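Local coordinates for protein putative phosphoglycolate phosphatase (Lactobacillus delbrueckii, PDB 2HI0) that probably acts as a phosphoglycolate phosphatase of the haloacid dehalogenase superfamily, removing phosphate from 2-phosphoglycolate at a metal-containing site, at residues A[7-10]-A[14-17]; A[113-118]-A[146-151]; A[64-69]-A[80-85]; A[59-64]-A[69-74]; A[193-198]-A[216-221]. All coordinates share one frame; numbering follows the deposited sequence. Where two conformers were deposited one is given.

Interaction 1. Residues A[7-10]-A[14-17]; sequences AIFD and TILD. With NA (sodium ion), chain C.
The aspartate loop at the end of the first core strand, with the DxDx(T/V) pattern of the haloacid dehalogenase (HAD) superfamily, is folded back here so that Thr14 and Ile15 cover Phe9 and Asp10. In HAD relatives the first aspartate of this motif is the usual nucleophile; in this crystal Asp10 is seen binding a sodium ion. Its CG lies anti to the backbone N (chi1 -170°), which carries OD2 to within 2.1 Å of the sodium. Asp12 O, Asp190 OD1 and a water complete the ligands, while Asp10 OD1 makes a salt bridge to Lys165, so both carboxylate oxygens are held. The carbonyl of Asp10 has a different setting: Thr14 CB is 3.4 Å from Asp10 O, and Ile15 CG1 is 3.7 Å from that same Asp10 O. This buried oxygen has no polar partner in the model and meets only carbon from Thr14 and Ile15 across this contact. Ile15 CG2 stands 3.7 Å from Phe9 CD2, its side chain at about a right angle to that of Phe9, while Thr14 CG2 comes more loosely to the edge of the ring. Replacing Ile15 with an alanine would probably open a gap beside the Phe9 ring and leave the aspartate loop less firmly packed. Phe9 and Ile15 both reach Met119 of helix 115-124, strand 6-9 is bonded between strands 128-133 and 185-189 of the parallel sheet, and strand 16-17 pairs antiparallel with strand 110-111.

Interaction 2. Residues A[113-118]-A[146-151]; sequences PGILDL and ELFPGS. With EDO (1,2-ethanediol), chain I.
Leu147, at the end of helix 137-147, meets Leu116 through its backbone: Leu116 CD2 rests 3.8 Å from Leu147 O, a van der Waals contact. Phe148, the first residue past the helix, carries most of this segment's side of the contact. With its CG beside the backbone N (chi1 -56°), it sends the ring toward the first turn of helix 115-124, where Ile115 CG2 meets the ring edge 3.8 Å from Phe148 CE1. Leu116 CD2 approaches the same ring obliquely, at 3.8 Å from Phe148 CD1. Ahead of these two residues, Gly114 takes the N-cap position with a positive phi of 93°, suited to glycine, and Leu118 N bonds to Gly114 O at 3.0 Å; Pro113 O accepts a 2.8 Å hydrogen bond from O1 of a 1,2-ethanediol that probably came from the crystallisation liquor. These helices flank strand 128-133 in the chain of the Rossmann-like HAD core, and Ile15 and Leu16 add to the apolar surroundings of the Phe148 ring. An alanine in place of Phe148 would probably open a gap beside Ile115 and Leu116 and deprive Phe152 of its edge-to-face partner. Beyond Pro149, the chain turns through Gly150, also with positive phi, and Ser151 N bonds back to Phe148 O at 3.2 Å. Ser151 O has a weak hydrogen bond from Arg123, farther along helix 115-124.

Interaction 3. Residues A[64-69]-A[80-85]; sequences AGSSRE and QIPEAV. Unlike the reference sequence in segment 80-85: Gln80 (reference Arg).
The carbonyl oxygen of Ala61, in the last turns of helix 52-63, is gripped by Ser66, the residue that also meets Pro82: Ser66 N makes a probable hydrogen bond to Ala61 O, and Ser66 OG adds a weak one. The hydroxyl is placed for this by a chi1 of -64°, which sets OG beside its own backbone N. From there Ser66 OG also touches the proline ring, 3.3 Å from Pro82 CG, a contact of oxygen with carbon alone. Pro82 CD stands farther off, so the hydroxyl meets the outer corner of the ring. Two residues earlier in the first segment, Ala64 CB faces Ala84 CB at 4.1 Å, two methyl groups at the protein surface. The backbone prepares both sides. Gly65 ends the helix in a Schellman motif, with backbone angles (phi 115°) at which a side chain would collide with the carbonyl oxygen of Ala64, and Ser67 then serves as the N-cap of the short helix 68-71. Opposite, a type I turn from Pro82 to Val85, closed by Val85 N on Pro82 O at 3.0 Å, brings Ala84 toward Ala64. Both parts belong to the helical region that in this family forms the cap over the core. Pro82 also packs on Ala61 and Phe74. Chemically, the seam consists of carbon contacts and one hydroxyl whose weak hydrogen bond goes back to Ala61 O of helix 52-63, not across to Pro82; the two segments meet through van der Waals contact alone, and their fit depends on shape, not on polar pairing between them.

Interaction 4. Residues A[59-64]-A[69-74]; sequences ALAYEA and ESLVAF
The ring of Phe74 receives Ala61 at its edge and Leu71 on one face. Ala61 CB lies near the ring plane, 3.6 Å from both Phe74 CE2 and Phe74 CZ, while Leu71 CA sits 3.9 Å above the Phe74 plane, offset toward the rim. Within the helical cap region of the HAD fold, this packs helix 52-63 against the brief, weakly bonded helix 68-71, reached by a short loop, and against the type I turn from Leu71 to Phe74 that follows it. That turn, closed by Phe74 N on Leu71 O at 3.0 Å, brings Leu71 CA over one face of the ring. Leu71 itself points its CG away from its carbonyl carbon (chi1 -55°), which splays the two methyls across helix 52-63, CD2 onto Ala61 and CD1 onto Tyr62. The small methyl of Ala61 thus meets both Leu71 and Phe74. Outside the two segments, Arg58 of helix 52-63 bonds to Leu71 O through NE and to Val72 O through NH2, tying the turn to that helix. Leu71 also touches Phe47, and Phe74 touches Pro82. Tyr62 and Leu71 cross at about a right angle, Tyr62 CD1 lying 4.2 Å from Leu71 CD1.

Interaction 5. Residues A[193-198]-A[216-221]; sequences IDIQTA and PFLQKH
Ile195 lays its side chain over the end of helix 215-220, where two backbone carbonyls meet it. Ile195 CG2 is 3.5 Å from His221 O, and Ile195 CD1 is 3.9 Å from Leu218 O; the same CD1 lies 4.2 Å from Leu218 CD2. With CG1 beside the backbone N (chi1 -63°), both ends of the isoleucine can face the other helix at once. His221 is the first residue to leave the helix, and its ring is turned back onto it: His221 ND1 sits 3.4 Å above the centre of the Phe217 ring and donates to Phe217 O at 3.2 Å. Arg213 adds a cation-pi contact to Phe217. The acceptor lies within 3° of the imidazole plane, and the N-H...O angle of 148° makes a moderately bent bond. Phe217 O also accepts His221 N, so one carbonyl holds both the backbone and the ring of this residue and probably limits the turning of the imidazole. A water bridges more loosely, accepting from Gln196 NE2 at 2.9 Å and bonding only weakly to His221 O. The contact joins helix 192-200, which follows strand 185-189, to helix 215-220, which follows strand 204-208, in the Rossmann-like core. Asp194, on helix 192-200 beside Ile195, forms a salt bridge with Lys165. Ile195 also packs on Glu205 of strand 204-208, and Phe217 and His221 both touch Glu192 of helix 192-200.

From the N terminus, interaction 1 closes a three-residue loop after strand 6-9. The chain then enters the helical cap region, where interactions 4 and 3 cross: 59-64, 64-69, 69-74 and 80-85 alternate, with Ala64 and Glu69 shared, and tie the end of helix 52-63 to the stretch before helix 87-103. Back in the core, interaction 2 spans strand 128-133 and touches interaction 1 where Leu16 CD2 meets Phe148 CE2 at 3.5 Å. Interaction 5, last in the chain, joins helices 192-200 and 215-220; it adjoins interaction 1 at Asp10 and Asp194, and reaches the cap where Val72 of interaction 4 packs on Phe217 and His221.

Interaction 1. Residues A[7-10]-A[14-17]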
# COMPACT_ATOMS: atom_id res chain seq x y z
N ALA A 7 2.65 15.69 -2.08
CA ALA A 7 1.93 14.68 -1.26
C ALA A 7 2.08 13.38 -2.00
O ALA A 7 1.71 13.28 -3.17
CB ALA A 7 0.42 15.04 -1.07
N ILE A 8 2.69 12.42 -1.32
CA ILE A 8 3.05 11.11 -1.86
C ILE A 8 2.17 10.10 -1.14
O ILE A 8 2.24 9.97 0.09
CB ILE A 8 4.53 10.81 -1.63
CG1 ILE A 8 5.41 11.91 -2.18
CG2 ILE A 8 4.90 9.47 -2.30
CD1 ILE A 8 6.91 11.70 -1.75
N PHE A 9 1.32 9.40 -1.91
CA PHE A 9 0.30 8.50 -1.38
C PHE A 9 0.67 7.03 -1.64
O PHE A 9 1.11 6.65 -2.74
CB PHE A 9 -1.04 8.71 -2.06
CG PHE A 9 -1.63 10.08 -1.86
CD1 PHE A 9 -1.20 11.15 -2.61
CD2 PHE A 9 -2.56 10.30 -0.87
CE1 PHE A 9 -1.75 12.40 -2.42
CE2 PHE A 9 -3.11 11.56 -0.70
CZ PHE A 9 -2.68 12.59 -1.46
N ASP A 10 0.42 6.22 -0.64
CA ASP A 10 0.25 4.76 -0.88
C ASP A 10 -1.08 4.54 -1.64
O ASP A 10 -1.92 5.45 -1.74
CB ASP A 10 0.21 4.01 0.45
CG ASP A 10 0.29 2.50 0.28
OD1 ASP A 10 0.92 1.99 -0.68
OD2 ASP A 10 -0.32 1.83 1.11
N THR A 14 -5.68 3.43 0.95
CA THR A 14 -5.37 4.83 1.11
C THR A 14 -6.14 5.60 0.06
O THR A 14 -7.06 6.35 0.38
CB THR A 14 -3.84 5.10 1.05
OG1 THR A 14 -3.18 4.28 2.05
CG2 THR A 14 -3.55 6.52 1.31
N ILE A 15 -5.79 5.43 -1.22
CA ILE A 15 -6.56 6.10 -2.26
C ILE A 15 -7.55 5.19 -3.01
O ILE A 15 -8.55 5.66 -3.50
CB ILE A 15 -5.67 6.88 -3.24
CG1 ILE A 15 -4.75 5.95 -4.06
CG2 ILE A 15 -4.90 8.00 -2.47
CD1 ILE A 15 -3.90 6.69 -5.16
N LEU A 16 -7.26 3.89 -3.02
CA LEU A 16 -8.07 2.88 -3.71
C LEU A 16 -8.53 1.79 -2.73
O LEU A 16 -7.73 1.26 -1.94
CB LEU A 16 -7.31 2.22 -4.87
CG LEU A 16 -7.16 3.12 -6.11
CD1 LEU A 16 -6.46 2.34 -7.19
CD2 LEU A 16 -8.51 3.60 -6.65
N ASP A 17 -9.81 1.45 -2.85
CA ASP A 17 -10.49 0.43 -2.06
C ASP A 17 -10.26 -0.91 -2.82
O ASP A 17 -11.04 -1.29 -3.71
CB ASP A 17 -11.95 0.81 -1.98
CG ASP A 17 -12.75 -0.04 -1.06
OD1 ASP A 17 -12.27 -1.11 -0.63
OD2 ASP A 17 -13.89 0.42 -0.81
NA NA C . -1.49 0.34 2.01
O HOH W 1 0.71 0.10 3.54

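Interaction 2. Residues A[113-118]-A[146-151]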
# COMPACT_ATOMS: atom_id res chain seq x y z
N PRO A 113 -14.55 7.17 -1.10
CA PRO A 113 -15.33 8.41 -1.11
C PRO A 113 -14.49 9.65 -0.75
O PRO A 113 -13.74 9.64 0.23
CB PRO A 113 -16.42 8.15 -0.07
CG PRO A 113 -16.55 6.64 -0.10
CD PRO A 113 -15.18 6.11 -0.30
N GLY A 114 -14.58 10.69 -1.55
CA GLY A 114 -13.81 11.88 -1.27
C GLY A 114 -12.46 12.02 -1.91
O GLY A 114 -11.89 13.09 -1.90
N ILE A 115 -11.86 10.91 -2.34
CA ILE A 115 -10.48 10.93 -2.86
C ILE A 115 -10.30 11.70 -4.20
O ILE A 115 -9.36 12.46 -4.36
CB ILE A 115 -9.94 9.50 -2.94
CG1 ILE A 115 -9.75 8.87 -1.53
CG2 ILE A 115 -8.70 9.40 -3.90
CD1 ILE A 115 -8.83 9.69 -0.60
N LEU A 116 -11.20 11.48 -5.14
CA LEU A 116 -11.20 12.26 -6.40
C LEU A 116 -11.29 13.78 -6.14
O LEU A 116 -10.53 14.58 -6.74
CB LEU A 116 -12.30 11.76 -7.34
CG LEU A 116 -12.10 10.35 -7.90
CD1 LEU A 116 -13.28 9.89 -8.76
CD2 LEU A 116 -10.78 10.26 -8.70
N ASP A 117 -12.15 14.19 -5.21
CA ASP A 117 -12.24 15.59 -4.85
C ASP A 117 -10.93 16.08 -4.20
O ASP A 117 -10.47 17.17 -4.48
CB ASP A 117 -13.39 15.87 -3.85
CG ASP A 117 -14.82 15.73 -4.46
OD1 ASP A 117 -15.02 15.70 -5.68
OD2 ASP A 117 -15.78 15.66 -3.65
N LEU A 118 -10.36 15.27 -3.32
CA LEU A 118 -9.09 15.62 -2.70
C LEU A 118 -8.02 15.93 -3.71
O LEU A 118 -7.30 16.92 -3.61
CB LEU A 118 -8.64 14.47 -1.77
CG LEU A 118 -7.24 14.50 -1.10
CD1 LEU A 118 -7.10 15.61 -0.10
CD2 LEU A 118 -6.90 13.11 -0.47
N GLU A 146 -6.49 4.38 -15.41
CA GLU A 146 -7.91 4.20 -15.58
C GLU A 146 -8.71 5.01 -14.60
O GLU A 146 -9.74 5.58 -14.99
CB GLU A 146 -8.33 2.74 -15.44
CG GLU A 146 -7.78 1.84 -16.58
CD GLU A 146 -8.08 2.39 -18.00
OE1 GLU A 146 -9.27 2.65 -18.32
OE2 GLU A 146 -7.11 2.58 -18.78
N LEU A 147 -8.25 5.11 -13.36
CA LEU A 147 -9.04 5.78 -12.30
C LEU A 147 -8.53 7.18 -11.95
O LEU A 147 -9.30 7.98 -11.41
CB LEU A 147 -9.11 4.90 -11.05
CG LEU A 147 -9.63 3.48 -11.23
CD1 LEU A 147 -9.52 2.65 -9.95
CD2 LEU A 147 -11.09 3.49 -11.70
N PHE A 148 -7.26 7.50 -12.26
CA PHE A 148 -6.73 8.84 -11.96
C PHE A 148 -5.92 9.45 -13.10
O PHE A 148 -4.80 9.93 -12.90
CB PHE A 148 -5.83 8.77 -10.72
CG PHE A 148 -6.47 8.21 -9.50
CD1 PHE A 148 -7.19 9.03 -8.63
CD2 PHE A 148 -6.21 6.90 -9.11
CE1 PHE A 148 -7.71 8.49 -7.45
CE2 PHE A 148 -6.73 6.38 -7.93
CZ PHE A 148 -7.47 7.18 -7.11
N PRO A 149 -6.48 9.46 -14.32
CA PRO A 149 -5.71 9.98 -15.47
C PRO A 149 -5.42 11.48 -15.32
O PRO A 149 -6.30 12.26 -14.93
CB PRO A 149 -6.62 9.72 -16.67
CG PRO A 149 -7.99 9.56 -16.09
CD PRO A 149 -7.83 9.01 -14.71
N GLY A 150 -4.17 11.85 -15.57
CA GLY A 150 -3.74 13.24 -15.40
C GLY A 150 -3.58 13.80 -13.99
O GLY A 150 -3.22 14.97 -13.84
N SER A 151 -3.84 13.00 -12.96
CA SER A 151 -3.81 13.48 -11.56
C SER A 151 -2.41 13.54 -10.96
O SER A 151 -2.08 14.48 -10.21
CB SER A 151 -4.68 12.60 -10.66
OG SER A 151 -6.03 12.93 -10.84
C1 EDO I . -12.31 8.04 2.78
O1 EDO I . -13.50 7.58 2.15
C2 EDO I . -12.80 8.78 4.00
O2 EDO I . -13.20 10.06 3.52

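Interaction 3. Residues A[64-69]-A[80-85]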
# COMPACT_ATOMS: atom_id res chain seq x y z
N ALA A 64 -1.55 -22.53 7.44
CA ALA A 64 -0.85 -23.54 8.25
C ALA A 64 -1.13 -23.43 9.77
O ALA A 64 -0.69 -24.28 10.54
CB ALA A 64 0.64 -23.48 7.98
N GLY A 65 -1.81 -22.37 10.19
CA GLY A 65 -2.27 -22.21 11.57
C GLY A 65 -1.66 -21.06 12.35
O GLY A 65 -1.91 -20.96 13.57
N SER A 66 -0.87 -20.22 11.69
CA SER A 66 -0.26 -19.04 12.33
C SER A 66 -1.30 -18.02 12.78
O SER A 66 -2.34 -17.84 12.14
CB SER A 66 0.78 -18.37 11.41
OG SER A 66 1.87 -19.24 11.17
N SER A 67 -1.03 -17.39 13.91
CA SER A 67 -1.85 -16.30 14.43
C SER A 67 -1.75 -15.05 13.58
O SER A 67 -0.73 -14.81 12.90
CB SER A 67 -1.46 -15.96 15.85
OG SER A 67 -0.18 -15.35 15.85
N ARG A 68 -2.76 -14.20 13.63
CA ARG A 68 -2.65 -12.90 12.94
C ARG A 68 -1.51 -12.08 13.48
O ARG A 68 -0.80 -11.43 12.74
CB ARG A 68 -3.93 -12.07 13.03
CG ARG A 68 -5.05 -12.71 12.33
CD ARG A 68 -6.24 -11.84 12.26
NE ARG A 68 -7.10 -12.22 11.15
CZ ARG A 68 -8.31 -11.71 10.96
NH1 ARG A 68 -8.79 -10.80 11.81
NH2 ARG A 68 -9.04 -12.11 9.92
N GLU A 69 -1.32 -12.11 14.81
CA GLU A 69 -0.23 -11.38 15.46
C GLU A 69 1.11 -11.71 14.86
O GLU A 69 1.96 -10.84 14.66
CB GLU A 69 -0.13 -11.70 16.96
CG GLU A 69 0.94 -10.89 17.73
CD GLU A 69 2.35 -11.56 17.91
OE1 GLU A 69 2.62 -12.74 17.55
OE2 GLU A 69 3.23 -10.83 18.44
N GLN A 80 9.21 -14.81 12.15
CA GLN A 80 9.19 -16.21 12.58
C GLN A 80 8.36 -17.00 11.59
O GLN A 80 7.17 -17.22 11.84
CB GLN A 80 8.52 -16.32 13.94
CG GLN A 80 9.16 -15.47 15.03
CD GLN A 80 10.14 -16.26 15.78
OE1 GLN A 80 11.32 -16.27 15.45
NE2 GLN A 80 9.67 -17.00 16.77
N ILE A 81 8.95 -17.35 10.45
CA ILE A 81 8.20 -18.02 9.39
C ILE A 81 8.13 -19.54 9.72
O ILE A 81 9.15 -20.19 9.93
CB ILE A 81 8.76 -17.73 7.98
CG1 ILE A 81 8.57 -16.22 7.68
CG2 ILE A 81 8.07 -18.60 6.93
CD1 ILE A 81 9.40 -15.77 6.61
N PRO A 82 6.90 -20.11 9.77
CA PRO A 82 6.77 -21.54 10.06
C PRO A 82 7.50 -22.41 9.05
O PRO A 82 7.55 -22.08 7.86
CB PRO A 82 5.26 -21.81 9.96
CG PRO A 82 4.61 -20.50 9.91
CD PRO A 82 5.60 -19.46 9.56
N GLU A 83 8.01 -23.54 9.54
CA GLU A 83 8.70 -24.48 8.70
C GLU A 83 7.84 -25.06 7.60
O GLU A 83 8.37 -25.58 6.62
CB GLU A 83 9.29 -25.63 9.54
CG GLU A 83 10.50 -25.19 10.25
CD GLU A 83 11.16 -26.29 11.05
OE1 GLU A 83 10.65 -27.46 11.10
OE2 GLU A 83 12.25 -26.00 11.61
N ALA A 84 6.52 -24.94 7.70
CA ALA A 84 5.61 -25.36 6.64
C ALA A 84 5.65 -24.50 5.37
O ALA A 84 5.19 -24.90 4.29
CB ALA A 84 4.20 -25.38 7.16
N VAL A 85 6.15 -23.27 5.52
CA VAL A 85 6.09 -22.28 4.44
C VAL A 85 7.46 -22.15 3.76
O VAL A 85 8.44 -21.79 4.41
CB VAL A 85 5.53 -20.88 4.94
CG1 VAL A 85 5.52 -19.86 3.79
CG2 VAL A 85 4.14 -21.06 5.56

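Interaction 4. Residues A[59-64]-A[69-74]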
# COMPACT_ATOMS: atom_id res chain seq x y z
N ALA A 59 -0.04 -15.49 3.97
CA ALA A 59 -1.27 -16.27 3.69
C ALA A 59 -1.04 -17.77 3.84
O ALA A 59 -1.88 -18.46 4.41
CB ALA A 59 -1.83 -15.98 2.25
N LEU A 60 0.10 -18.24 3.38
CA LEU A 60 0.47 -19.65 3.54
C LEU A 60 0.65 -20.00 5.03
O LEU A 60 0.25 -21.07 5.46
CB LEU A 60 1.73 -20.00 2.73
CG LEU A 60 1.59 -20.06 1.22
CD1 LEU A 60 2.97 -20.17 0.51
CD2 LEU A 60 0.67 -21.26 0.81
N ALA A 61 1.26 -19.09 5.79
CA ALA A 61 1.45 -19.35 7.24
C ALA A 61 0.10 -19.38 7.94
O ALA A 61 -0.13 -20.22 8.82
CB ALA A 61 2.32 -18.23 7.84
N TYR A 62 -0.79 -18.47 7.55
CA TYR A 62 -2.12 -18.43 8.13
C TYR A 62 -2.87 -19.73 7.80
O TYR A 62 -3.51 -20.34 8.70
CB TYR A 62 -2.87 -17.20 7.64
CG TYR A 62 -4.06 -16.91 8.46
CD1 TYR A 62 -3.91 -16.44 9.76
CD2 TYR A 62 -5.34 -17.08 7.96
CE1 TYR A 62 -5.01 -16.14 10.56
CE2 TYR A 62 -6.47 -16.78 8.75
CZ TYR A 62 -6.28 -16.33 10.07
OH TYR A 62 -7.35 -16.04 10.88
N GLU A 63 -2.78 -20.20 6.55
CA GLU A 63 -3.39 -21.49 6.20
C GLU A 63 -2.84 -22.61 7.11
O GLU A 63 -3.57 -23.51 7.53
CB GLU A 63 -3.12 -21.87 4.74
CG GLU A 63 -3.67 -23.23 4.34
CD GLU A 63 -3.23 -23.68 2.94
OE1 GLU A 63 -2.09 -23.36 2.50
OE2 GLU A 63 -4.02 -24.42 2.31
N ALA A 64 -1.55 -22.53 7.44
CA ALA A 64 -0.85 -23.54 8.25
C ALA A 64 -1.13 -23.43 9.77
O ALA A 64 -0.69 -24.28 10.54
CB ALA A 64 0.64 -23.48 7.98
N GLU A 69 -1.32 -12.11 14.81
CA GLU A 69 -0.23 -11.38 15.46
C GLU A 69 1.11 -11.71 14.86
O GLU A 69 1.96 -10.84 14.66
CB GLU A 69 -0.13 -11.70 16.96
CG GLU A 69 0.94 -10.89 17.73
CD GLU A 69 2.35 -11.56 17.91
OE1 GLU A 69 2.62 -12.74 17.55
OE2 GLU A 69 3.23 -10.83 18.44
N SER A 70 1.32 -13.01 14.64
CA SER A 70 2.61 -13.51 14.21
C SER A 70 2.96 -13.04 12.82
O SER A 70 4.15 -13.04 12.42
CB SER A 70 2.71 -15.04 14.25
OG SER A 70 1.93 -15.69 13.25
N LEU A 71 1.94 -12.67 12.03
CA LEU A 71 2.19 -12.27 10.66
C LEU A 71 2.83 -10.88 10.55
O LEU A 71 3.49 -10.58 9.55
CB LEU A 71 0.90 -12.30 9.90
CG LEU A 71 0.09 -13.59 9.90
CD1 LEU A 71 -1.16 -13.39 9.06
CD2 LEU A 71 0.85 -14.81 9.50
N VAL A 72 2.66 -10.04 11.56
CA VAL A 72 3.09 -8.64 11.45
C VAL A 72 4.60 -8.54 11.13
O VAL A 72 5.00 -7.77 10.22
CB VAL A 72 2.70 -7.81 12.68
CG1 VAL A 72 3.22 -6.39 12.57
CG2 VAL A 72 1.16 -7.82 12.91
N ALA A 73 5.40 -9.37 11.79
CA ALA A 73 6.87 -9.33 11.66
C ALA A 73 7.40 -9.99 10.36
O ALA A 73 8.58 -9.89 10.04
CB ALA A 73 7.52 -9.99 12.90
N PHE A 74 6.53 -10.69 9.63
CA PHE A 74 6.95 -11.18 8.33
C PHE A 74 7.47 -10.05 7.47
O PHE A 74 6.87 -9.00 7.37
CB PHE A 74 5.84 -11.91 7.60
CG PHE A 74 5.50 -13.29 8.14
CD1 PHE A 74 5.63 -13.61 9.48
CD2 PHE A 74 4.92 -14.22 7.29
CE1 PHE A 74 5.24 -14.90 9.95
CE2 PHE A 74 4.55 -15.46 7.69
CZ PHE A 74 4.67 -15.82 9.06

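Interaction 5. Residues A[193-198]-A[216-221]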
# COMPACT_ATOMS: atom_id res chain seq x y z
N ILE A 193 4.10 0.14 7.44
CA ILE A 193 5.10 0.23 6.36
C ILE A 193 5.19 1.67 5.86
O ILE A 193 6.28 2.14 5.53
CB ILE A 193 4.79 -0.75 5.21
CG1 ILE A 193 4.73 -2.18 5.74
CG2 ILE A 193 5.76 -0.58 3.99
CD1 ILE A 193 5.96 -2.57 6.48
N ASP A 194 4.04 2.38 5.81
CA ASP A 194 3.99 3.79 5.42
C ASP A 194 4.66 4.71 6.46
O ASP A 194 5.46 5.58 6.11
CB ASP A 194 2.55 4.19 5.12
CG ASP A 194 1.93 3.28 4.06
OD1 ASP A 194 2.65 2.96 3.08
OD2 ASP A 194 0.83 2.78 4.29
N ILE A 195 4.36 4.44 7.73
CA ILE A 195 5.06 5.11 8.84
C ILE A 195 6.59 4.98 8.67
O ILE A 195 7.33 5.97 8.76
CB ILE A 195 4.58 4.57 10.21
CG1 ILE A 195 3.09 4.88 10.42
CG2 ILE A 195 5.39 5.21 11.36
CD1 ILE A 195 2.41 4.18 11.54
N GLN A 196 7.05 3.75 8.45
CA GLN A 196 8.48 3.50 8.30
C GLN A 196 9.10 4.12 7.02
O GLN A 196 10.22 4.65 7.03
CB GLN A 196 8.71 2.01 8.31
CG GLN A 196 8.35 1.36 9.64
CD GLN A 196 8.39 -0.15 9.54
OE1 GLN A 196 9.23 -0.72 8.81
NE2 GLN A 196 7.49 -0.82 10.27
N THR A 197 8.37 4.01 5.93
CA THR A 197 8.82 4.54 4.67
C THR A 197 9.11 6.06 4.81
O THR A 197 10.16 6.56 4.35
CB THR A 197 7.76 4.31 3.60
OG1 THR A 197 7.64 2.89 3.36
CG2 THR A 197 8.15 5.02 2.29
N ALA A 198 8.16 6.77 5.43
CA ALA A 198 8.31 8.23 5.68
C ALA A 198 9.57 8.55 6.48
O ALA A 198 10.38 9.38 6.08
CB ALA A 198 7.08 8.80 6.36
N PRO A 216 -5.81 1.66 16.88
CA PRO A 216 -4.87 1.24 17.93
C PRO A 216 -3.56 0.64 17.42
O PRO A 216 -2.49 0.85 18.00
CB PRO A 216 -5.66 0.18 18.70
CG PRO A 216 -7.07 0.41 18.36
CD PRO A 216 -7.12 1.00 17.01
N PHE A 217 -3.63 -0.08 16.30
CA PHE A 217 -2.41 -0.59 15.65
C PHE A 217 -1.53 0.56 15.16
O PHE A 217 -0.34 0.59 15.42
CB PHE A 217 -2.78 -1.52 14.51
CG PHE A 217 -1.60 -2.13 13.82
CD1 PHE A 217 -0.89 -1.40 12.88
CD2 PHE A 217 -1.18 -3.42 14.13
CE1 PHE A 217 0.18 -1.97 12.23
CE2 PHE A 217 -0.10 -4.00 13.50
CZ PHE A 217 0.60 -3.25 12.54
N LEU A 218 -2.12 1.52 14.45
CA LEU A 218 -1.33 2.61 13.94
C LEU A 218 -0.66 3.41 15.04
O LEU A 218 0.49 3.84 14.91
CB LEU A 218 -2.18 3.51 13.05
CG LEU A 218 -2.64 2.86 11.72
CD1 LEU A 218 -3.75 3.68 11.06
CD2 LEU A 218 -1.48 2.69 10.77
N GLN A 219 -1.39 3.67 16.11
CA GLN A 219 -0.83 4.35 17.26
C GLN A 219 0.33 3.58 17.88
O GLN A 219 1.35 4.17 18.21
CB GLN A 219 -1.92 4.63 18.29
CG GLN A 219 -2.93 5.64 17.78
CD GLN A 219 -4.04 5.92 18.77
OE1 GLN A 219 -4.67 5.01 19.29
NE2 GLN A 219 -4.32 7.19 18.99
N LYS A 220 0.17 2.27 18.06
CA LYS A 220 1.21 1.41 18.58
C LYS A 220 2.47 1.48 17.73
O LYS A 220 3.58 1.38 18.24
CB LYS A 220 0.69 -0.03 18.63
CG LYS A 220 1.67 -1.06 19.14
CD LYS A 220 0.99 -2.42 19.30
CE LYS A 220 0.40 -2.94 17.97
N HIS A 221 2.29 1.63 16.42
CA HIS A 221 3.38 1.60 15.45
C HIS A 221 3.94 2.96 15.06
O HIS A 221 4.67 3.08 14.09
CB HIS A 221 2.92 0.79 14.23
CG HIS A 221 3.06 -0.67 14.45
ND1 HIS A 221 2.09 -1.43 15.09
CD2 HIS A 221 4.11 -1.50 14.25
CE1 HIS A 221 2.52 -2.68 15.19
NE2 HIS A 221 3.74 -2.74 14.69
O HOH W 2 6.46 0.44 12.67